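Local atomic coordinates of putative sugar ABC transport system, substrate-binding protein (Bordetella parapertussis, PDB entry 5IX8), a protein that probably binds a carbohydrate in the periplasm and delivers it to a sugar ABC transporter, as other solute-binding proteins of its family do. Residues A219-M233 / M240-E252. Residues are numbered along the deposited sequence; the frame is centred on the assembly and turned at random.
Sequences ARQANRPVKVLTSAM and MIREGRLLAVASE. With SO4 (sulfate ion), chain D.
R245 NH1 donates hydrogen bonds to two backbone oxygens of the loop after helix 209-221: R224 O at 2.9 Å, near the guanidinium plane, and V226 O at 3.0 Å, on a lone pair but tilted from that plane. CG of R245 stands anti to the backbone N (chi1 173°), and two further bends bring the guanidinium back to the loop. A sulfate, presumably a crystallisation ion, takes the rest: R245 NE and R220 NE both donate to its O2, at 2.8 and 2.7 Å, and R245 NH2 to O3.

Strands 227-231 and 246-250 illustrate how a beta-alpha-beta crossover, here through helix 235-242, brings two strands side by side and parallel. V228 is bracketed by R245 O and L247 N, T230 by A248 O and A250 N; the turn at L247 interrupts the ladder, and buried A248 N has no partner. T230 CG2 lies alongside V249 CG2, and the selenium of selenomethionine M233 rests on V249 CB and CG1, both at 3.6 Å. S231 OG donates to E252 OE2 from above the carboxylate plane; R158 salt-bridges OE1. Helix 209-221 packs against V228 and L246, helix 122-135 against L229, A248 and A250, with strands 201-205 and 295-296 flanking the pair.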
ATOM      1  N   ALA A 219       5.756  -0.628 -22.907  1.00 15.48           N
ATOM      2  CA  ALA A 219       7.099  -0.985 -23.345  1.00 16.17           C
ATOM      3  C   ALA A 219       7.040  -2.105 -24.369  1.00 17.59           C
ATOM      4  O   ALA A 219       7.755  -2.070 -25.380  1.00 19.06           O
ATOM      5  CB  ALA A 219       7.949  -1.400 -22.132  1.00 16.16           C
ATOM      6  N   ARG A 220       6.147  -3.084 -24.153  1.00 17.31           N
ATOM      7  CA  ARG A 220       6.020  -4.182 -25.111  1.00 17.92           C
ATOM      8  C   ARG A 220       5.532  -3.658 -26.458  1.00 17.70           C
ATOM      9  O   ARG A 220       6.053  -4.043 -27.520  1.00 19.80           O
ATOM     10  CB  ARG A 220       5.067  -5.256 -24.555  1.00 18.38           C
ATOM     11  CG  ARG A 220       5.677  -6.131 -23.447  1.00 19.93           C
ATOM     12  CD  ARG A 220       4.658  -7.098 -22.787  1.00 20.26           C
ATOM     13  NE  ARG A 220       5.294  -7.909 -21.739  1.00 21.40           N
ATOM     14  CZ  ARG A 220       4.651  -8.721 -20.892  1.00 24.08           C
ATOM     15  NH1 ARG A 220       3.326  -8.842 -20.935  1.00 24.13           N
ATOM     16  NH2 ARG A 220       5.337  -9.422 -19.990  1.00 25.78           N
ATOM     17  N   GLN A 221       4.525  -2.789 -26.442  1.00 17.31           N
ATOM     18  CA  GLN A 221       3.984  -2.289 -27.696  1.00 17.60           C
ATOM     19  C   GLN A 221       5.019  -1.458 -28.444  1.00 17.99           C
ATOM     20  O   GLN A 221       5.112  -1.547 -29.677  1.00 18.95           O
ATOM     21  CB  GLN A 221       2.697  -1.485 -27.445  1.00 18.04           C
ATOM     22  CG  GLN A 221       2.162  -0.784 -28.705  1.00 19.85           C
ATOM     23  CD  GLN A 221       0.648  -0.395 -28.633  1.00 22.01           C
ATOM     24  OE1 GLN A 221       0.307   0.757 -28.508  1.00 24.55           O
ATOM     25  NE2 GLN A 221      -0.231  -1.373 -28.784  1.00 22.94           N
ATOM     26  N   ALA A 222       5.825  -0.674 -27.723  1.00 18.30           N
ATOM     27  CA  ALA A 222       6.820   0.195 -28.357  1.00 19.51           C
ATOM     28  C   ALA A 222       8.126  -0.519 -28.679  1.00 21.45           C
ATOM     29  O   ALA A 222       9.055   0.125 -29.173  1.00 21.85           O
ATOM     30  CB  ALA A 222       7.132   1.400 -27.456  1.00 19.22           C
ATOM     31  N   ASN A 223       8.231  -1.812 -28.374  1.00 21.91           N
ATOM     32  CA  ASN A 223       9.478  -2.561 -28.537  1.00 22.54           C
ATOM     33  C   ASN A 223      10.657  -1.869 -27.855  1.00 21.47           C
ATOM     34  O   ASN A 223      11.769  -1.813 -28.397  1.00 22.94           O
ATOM     35  CB  ASN A 223       9.781  -2.794 -30.017  1.00 25.64           C
ATOM     36  CG  ASN A 223       8.747  -3.677 -30.678  1.00 29.84           C
ATOM     37  OD1 ASN A 223       8.247  -3.381 -31.775  1.00 33.25           O
ATOM     38  ND2 ASN A 223       8.380  -4.752 -29.994  1.00 30.79           N
ATOM     39  N   ARG A 224      10.415  -1.327 -26.664  1.00 18.90           N
ATOM     40  CA  ARG A 224      11.443  -0.633 -25.893  1.00 17.92           C
ATOM     41  C   ARG A 224      11.909  -1.526 -24.753  1.00 19.62           C
ATOM     42  O   ARG A 224      11.099  -1.899 -23.887  1.00 19.70           O
ATOM     43  CB  ARG A 224      10.913   0.698 -25.339  1.00 16.47           C
ATOM     44  CG  ARG A 224      10.792   1.806 -26.390  1.00 16.64           C
ATOM     45  CD  ARG A 224      12.146   2.490 -26.665  1.00 16.02           C
ATOM     46  NE  ARG A 224      12.659   3.221 -25.497  1.00 15.24           N
ATOM     47  CZ  ARG A 224      12.263   4.448 -25.162  1.00 14.95           C
ATOM     48  NH1 ARG A 224      11.328   5.077 -25.917  1.00 14.94           N
ATOM     49  NH2 ARG A 224      12.788   5.044 -24.081  1.00 14.27           N
ATOM     50  N   PRO A 225      13.172  -1.861 -24.701  1.00 20.79           N
ATOM     51  CA  PRO A 225      13.662  -2.782 -23.667  1.00 20.98           C
ATOM     52  C   PRO A 225      13.881  -2.096 -22.331  1.00 21.72           C
ATOM     53  O   PRO A 225      14.906  -2.326 -21.681  1.00 23.56           O
ATOM     54  CB  PRO A 225      14.989  -3.278 -24.254  1.00 22.11           C
ATOM     55  CG  PRO A 225      15.484  -2.065 -25.045  1.00 22.70           C
ATOM     56  CD  PRO A 225      14.224  -1.453 -25.656  1.00 21.49           C
ATOM     57  N   VAL A 226      12.952  -1.271 -21.904  1.00 19.64           N
ATOM     58  CA  VAL A 226      13.114  -0.600 -20.620  1.00 18.86           C
ATOM     59  C   VAL A 226      12.844  -1.590 -19.501  1.00 18.72           C
ATOM     60  O   VAL A 226      12.047  -2.529 -19.651  1.00 18.98           O
ATOM     61  CB  VAL A 226      12.199   0.631 -20.496  1.00 19.07           C
ATOM     62  CG1 VAL A 226      12.623   1.716 -21.493  1.00 19.21           C
ATOM     63  CG2 VAL A 226      10.714   0.246 -20.686  1.00 18.72           C
ATOM     64  N   LYS A 227      13.488  -1.347 -18.359  1.00 17.03           N
ATOM     65  CA  LYS A 227      13.265  -2.122 -17.146  1.00 17.03           C
ATOM     66  C   LYS A 227      12.358  -1.317 -16.239  1.00 16.38           C
ATOM     67  O   LYS A 227      12.586  -0.118 -16.044  1.00 17.52           O
ATOM     68  CB  LYS A 227      14.575  -2.440 -16.422  1.00 20.14           C
ATOM     69  CG  LYS A 227      15.513  -3.276 -17.261  1.00 23.44           C
ATOM     70  CD  LYS A 227      16.856  -3.427 -16.576  1.00 26.83           C
ATOM     71  CE  LYS A 227      17.678  -4.466 -17.304  1.00 30.60           C
ATOM     72  NZ  LYS A 227      16.886  -5.745 -17.338  1.00 33.35           N
ATOM     73  N   VAL A 228      11.354  -1.972 -15.673  1.00 15.47           N
ATOM     74  CA  VAL A 228      10.323  -1.298 -14.888  1.00 15.32           C
ATOM     75  C   VAL A 228      10.528  -1.614 -13.414  1.00 15.12           C
ATOM     76  O   VAL A 228      10.883  -2.745 -13.055  1.00 15.43           O
ATOM     77  CB  VAL A 228       8.911  -1.697 -15.369  1.00 16.37           C
ATOM     78  CG1 VAL A 228       7.823  -1.037 -14.506  1.00 16.63           C
ATOM     79  CG2 VAL A 228       8.766  -1.319 -16.845  1.00 16.84           C
ATOM     80  N   LEU A 229      10.372  -0.591 -12.576  1.00 14.22           N
ATOM     81  CA  LEU A 229      10.338  -0.711 -11.127  1.00 13.71           C
ATOM     82  C   LEU A 229       8.924  -0.441 -10.680  1.00 13.48           C
ATOM     83  O   LEU A 229       8.269   0.476 -11.197  1.00 13.84           O
ATOM     84  CB  LEU A 229      11.276   0.301 -10.458  1.00 15.03           C
ATOM     85  CG  LEU A 229      12.752   0.051 -10.786  1.00 18.27           C
ATOM     86  CD1 LEU A 229      13.209   0.910 -11.924  1.00 20.85           C
ATOM     87  CD2 LEU A 229      13.621   0.257  -9.562  1.00 20.23           C
ATOM     88  N   THR A 230       8.459  -1.215  -9.710  1.00 12.77           N
ATOM     89  CA  THR A 230       7.102  -1.024  -9.244  1.00 13.31           C
ATOM     90  C   THR A 230       6.987  -1.577  -7.829  1.00 14.11           C
ATOM     91  O   THR A 230       7.986  -1.910  -7.183  1.00 13.74           O
ATOM     92  CB  THR A 230       6.131  -1.689 -10.229  1.00 14.99           C
ATOM     93  OG1 THR A 230       4.782  -1.269  -9.967  1.00 15.47           O
ATOM     94  CG2 THR A 230       6.225  -3.194 -10.128  1.00 16.87           C
ATOM     95  N   SER A 231       5.749  -1.648  -7.335  1.00 15.50           N
ATOM     96  CA  SER A 231       5.519  -2.051  -5.965  1.00 17.27           C
ATOM     97  C   SER A 231       4.247  -2.878  -5.894  1.00 16.73           C
ATOM     98  O   SER A 231       3.321  -2.669  -6.675  1.00 18.24           O
ATOM     99  CB  SER A 231       5.437  -0.812  -5.065  1.00 19.39           C
ATOM    100  OG  SER A 231       5.367  -1.200  -3.703  1.00 21.76           O
ATOM    101  N   ALA A 232       4.246  -3.836  -4.968  1.00 15.28           N
ATOM    102  CA  ALA A 232       3.123  -4.701  -4.612  1.00 15.51           C
ATOM    103  C   ALA A 232       2.960  -5.849  -5.602  1.00 15.82           C
ATOM    104  O   ALA A 232       2.502  -5.654  -6.732  1.00 17.60           O
ATOM    105  CB  ALA A 232       1.817  -3.913  -4.485  1.00 16.51           C
HETATM  106  N   MSE A 233       3.325  -7.056  -5.174  1.00 14.66           N
HETATM  107  CA  MSE A 233       3.355  -8.196  -6.073  1.00 14.70           C
HETATM  108  C   MSE A 233       1.994  -8.693  -6.488  1.00 14.77           C
HETATM  109  O   MSE A 233       1.071  -8.729  -5.681  1.00 15.25           O
HETATM  110  CB  MSE A 233       4.091  -9.366  -5.424  1.00 14.88           C
HETATM  111  CG  MSE A 233       5.610  -9.093  -5.270  1.00 15.38           C
HETATM  112 SE   MSE A 233       6.566  -9.280  -6.957  0.57 17.20          SE
HETATM  113  CE  MSE A 233       6.347 -11.189  -7.280  1.00 18.13           C
HETATM  114  N   MSE A 240       7.726 -11.869 -15.025  1.00 22.16           N
HETATM  115  CA  MSE A 240       8.278 -10.625 -15.537  1.00 22.14           C
HETATM  116  C   MSE A 240       9.618 -10.299 -14.892  1.00 21.54           C
HETATM  117  O   MSE A 240      10.494  -9.740 -15.548  1.00 22.04           O
HETATM  118  CB  MSE A 240       7.294  -9.461 -15.301  1.00 22.84           C
HETATM  119  CG  MSE A 240       5.945  -9.627 -15.992  1.00 25.26           C
HETATM  120 SE   MSE A 240       4.769  -8.068 -15.660  0.54 27.96          SE
HETATM  121  CE  MSE A 240       3.297  -8.480 -16.873  1.00 30.12           C
ATOM    122  N   ILE A 241       9.763 -10.616 -13.596  1.00 20.05           N
ATOM    123  CA  ILE A 241      11.060 -10.473 -12.937  1.00 20.31           C
ATOM    124  C   ILE A 241      12.075 -11.445 -13.534  1.00 21.25           C
ATOM    125  O   ILE A 241      13.207 -11.068 -13.871  1.00 20.41           O
ATOM    126  CB  ILE A 241      10.910 -10.683 -11.423  1.00 19.71           C
ATOM    127  CG1 ILE A 241      10.105  -9.546 -10.801  1.00 19.46           C
ATOM    128  CG2 ILE A 241      12.262 -10.796 -10.760  1.00 20.75           C
ATOM    129  CD1 ILE A 241       9.867  -9.744  -9.301  1.00 19.16           C
ATOM    130  N   ARG A 242      11.685 -12.713 -13.686  1.00 21.76           N
ATOM    131  CA  ARG A 242      12.625 -13.692 -14.222  1.00 22.76           C
ATOM    132  C   ARG A 242      13.044 -13.348 -15.645  1.00 24.29           C
ATOM    133  O   ARG A 242      14.195 -13.580 -16.033  1.00 25.24           O
ATOM    134  CB  ARG A 242      12.006 -15.084 -14.179  1.00 23.48           C
ATOM    135  CG  ARG A 242      11.822 -15.654 -12.790  1.00 25.13           C
ATOM    136  CD  ARG A 242      11.499 -17.153 -12.820  1.00 26.83           C
ATOM    137  NE  ARG A 242      10.929 -17.538 -11.534  1.00 27.61           N
ATOM    138  CZ  ARG A 242       9.625 -17.564 -11.300  1.00 29.10           C
ATOM    139  NH1 ARG A 242       8.776 -17.279 -12.285  1.00 29.06           N
ATOM    140  NH2 ARG A 242       9.168 -17.890 -10.098  1.00 29.53           N
ATOM    141  N   GLU A 243      12.115 -12.844 -16.447  1.00 24.58           N
ATOM    142  CA  GLU A 243      12.373 -12.494 -17.843  1.00 26.51           C
ATOM    143  C   GLU A 243      13.099 -11.167 -17.998  1.00 26.36           C
ATOM    144  O   GLU A 243      13.429 -10.790 -19.133  1.00 28.03           O
ATOM    145  CB  GLU A 243      11.053 -12.452 -18.617  1.00 29.42           C
ATOM    146  CG  GLU A 243      10.448 -13.814 -18.857  1.00 32.46           C
ATOM    147  CD  GLU A 243       8.937 -13.795 -19.067  1.00 35.93           C
ATOM    148  OE1 GLU A 243       8.351 -12.701 -19.293  1.00 37.25           O
ATOM    149  OE2 GLU A 243       8.337 -14.896 -18.996  1.00 37.23           O
ATOM    150  N   GLY A 244      13.330 -10.449 -16.895  1.00 24.82           N
ATOM    151  CA  GLY A 244      14.082  -9.215 -16.894  1.00 22.97           C
ATOM    152  C   GLY A 244      13.282  -7.959 -17.148  1.00 22.26           C
ATOM    153  O   GLY A 244      13.868  -6.873 -17.192  1.00 23.65           O
ATOM    154  N   ARG A 245      11.970  -8.058 -17.323  1.00 20.10           N
ATOM    155  CA  ARG A 245      11.186  -6.867 -17.654  1.00 19.76           C
ATOM    156  C   ARG A 245      10.930  -5.988 -16.428  1.00 18.66           C
ATOM    157  O   ARG A 245      10.928  -4.751 -16.537  1.00 17.97           O
ATOM    158  CB  ARG A 245       9.870  -7.283 -18.295  1.00 21.08           C
ATOM    159  CG  ARG A 245       8.917  -6.137 -18.516  1.00 22.00           C
ATOM    160  CD  ARG A 245       9.445  -5.116 -19.537  1.00 22.62           C
ATOM    161  NE  ARG A 245       9.361  -5.621 -20.916  1.00 22.72           N
ATOM    162  CZ  ARG A 245       9.801  -4.958 -21.984  1.00 23.36           C
ATOM    163  NH1 ARG A 245      10.393  -3.772 -21.845  1.00 23.55           N
ATOM    164  NH2 ARG A 245       9.663  -5.489 -23.193  1.00 24.52           N
ATOM    165  N   LEU A 246      10.717  -6.607 -15.260  1.00 17.12           N
ATOM    166  CA  LEU A 246      10.633  -5.897 -13.988  1.00 17.19           C
ATOM    167  C   LEU A 246      11.969  -6.054 -13.279  1.00 17.90           C
ATOM    168  O   LEU A 246      12.405  -7.182 -13.004  1.00 20.07           O
ATOM    169  CB  LEU A 246       9.507  -6.429 -13.095  1.00 17.59           C
ATOM    170  CG  LEU A 246       8.048  -6.256 -13.541  1.00 18.43           C
ATOM    171  CD1 LEU A 246       7.100  -6.860 -12.474  1.00 19.26           C
ATOM    172  CD2 LEU A 246       7.679  -4.800 -13.842  1.00 19.82           C
ATOM    173  N   LEU A 247      12.618  -4.928 -12.993  1.00 16.92           N
ATOM    174  CA  LEU A 247      13.906  -4.965 -12.303  1.00 17.32           C
ATOM    175  C   LEU A 247      13.730  -5.302 -10.838  1.00 16.81           C
ATOM    176  O   LEU A 247      14.518  -6.065 -10.262  1.00 17.70           O
ATOM    177  CB  LEU A 247      14.600  -3.613 -12.441  1.00 17.55           C
ATOM    178  CG  LEU A 247      15.892  -3.394 -11.655  1.00 18.37           C
ATOM    179  CD1 LEU A 247      16.973  -4.395 -12.056  1.00 19.20           C
ATOM    180  CD2 LEU A 247      16.362  -1.948 -11.829  1.00 18.54           C
ATOM    181  N   ALA A 248      12.695  -4.744 -10.225  1.00 15.49           N
ATOM    182  CA  ALA A 248      12.469  -4.901  -8.804  1.00 14.48           C
ATOM    183  C   ALA A 248      11.036  -4.529  -8.505  1.00 14.44           C
ATOM    184  O   ALA A 248      10.462  -3.621  -9.133  1.00 14.69           O
ATOM    185  CB  ALA A 248      13.416  -4.010  -7.987  1.00 16.24           C
ATOM    186  N   VAL A 249      10.477  -5.212  -7.517  1.00 13.32           N
ATOM    187  CA  VAL A 249       9.126  -4.946  -7.056  1.00 13.59           C
ATOM    188  C   VAL A 249       9.191  -4.875  -5.554  1.00 13.71           C
ATOM    189  O   VAL A 249       9.547  -5.863  -4.901  1.00 14.44           O
ATOM    190  CB  VAL A 249       8.123  -6.041  -7.479  1.00 13.89           C
ATOM    191  CG1 VAL A 249       6.735  -5.706  -6.909  1.00 14.34           C
ATOM    192  CG2 VAL A 249       8.084  -6.192  -9.015  1.00 15.03           C
ATOM    193  N   ALA A 250       8.803  -3.754  -4.999  1.00 12.40           N
ATOM    194  CA  ALA A 250       8.760  -3.691  -3.544  1.00 13.76           C
ATOM    195  C   ALA A 250       7.613  -4.569  -3.035  1.00 14.41           C
ATOM    196  O   ALA A 250       6.510  -4.531  -3.581  1.00 15.49           O
ATOM    197  CB  ALA A 250       8.611  -2.241  -3.095  1.00 15.50           C
ATOM    198  N   SER A 251       7.885  -5.401  -2.022  1.00 13.65           N
ATOM    199  CA  SER A 251       6.823  -6.201  -1.401  1.00 14.56           C
ATOM    200  C   SER A 251       5.943  -5.293  -0.545  1.00 15.30           C
ATOM    201  O   SER A 251       6.458  -4.510   0.247  1.00 18.16           O
ATOM    202  CB  SER A 251       7.442  -7.321  -0.534  1.00 16.20           C
ATOM    203  OG  SER A 251       6.491  -7.959   0.329  1.00 17.83           O
ATOM    204  N   GLU A 252       4.623  -5.370  -0.713  1.00 13.66           N
ATOM    205  CA  GLU A 252       3.693  -4.691   0.188  1.00 13.92           C
ATOM    206  C   GLU A 252       2.843  -5.752   0.870  1.00 15.23           C
ATOM    207  O   GLU A 252       1.896  -6.282   0.263  1.00 16.32           O
ATOM    208  CB  GLU A 252       2.833  -3.690  -0.569  1.00 14.21           C
ATOM    209  CG  GLU A 252       3.692  -2.526  -1.069  1.00 17.44           C
ATOM    210  CD  GLU A 252       2.870  -1.383  -1.646  1.00 19.91           C
ATOM    211  OE1 GLU A 252       2.082  -0.757  -0.897  1.00 21.02           O
ATOM    212  OE2 GLU A 252       2.995  -1.112  -2.861  1.00 20.92           O
TER
HETATM  213  S   SO4 D 502       8.747  -8.982 -22.316  1.00 33.69           S
HETATM  214  O1  SO4 D 502       9.662  -9.746 -21.488  1.00 34.70           O
HETATM  215  O2  SO4 D 502       8.013  -8.025 -21.480  1.00 32.25           O
HETATM  216  O3  SO4 D 502       9.501  -8.261 -23.337  1.00 35.00           O
HETATM  217  O4  SO4 D 502       7.828  -9.922 -22.945  1.00 33.67           O
HETATM  218  O   HOH W   1       5.704 -12.062 -18.726  1.00 40.68           O
HETATM  219  O   HOH W   2       3.666  -7.466  -2.382  1.00 18.27           O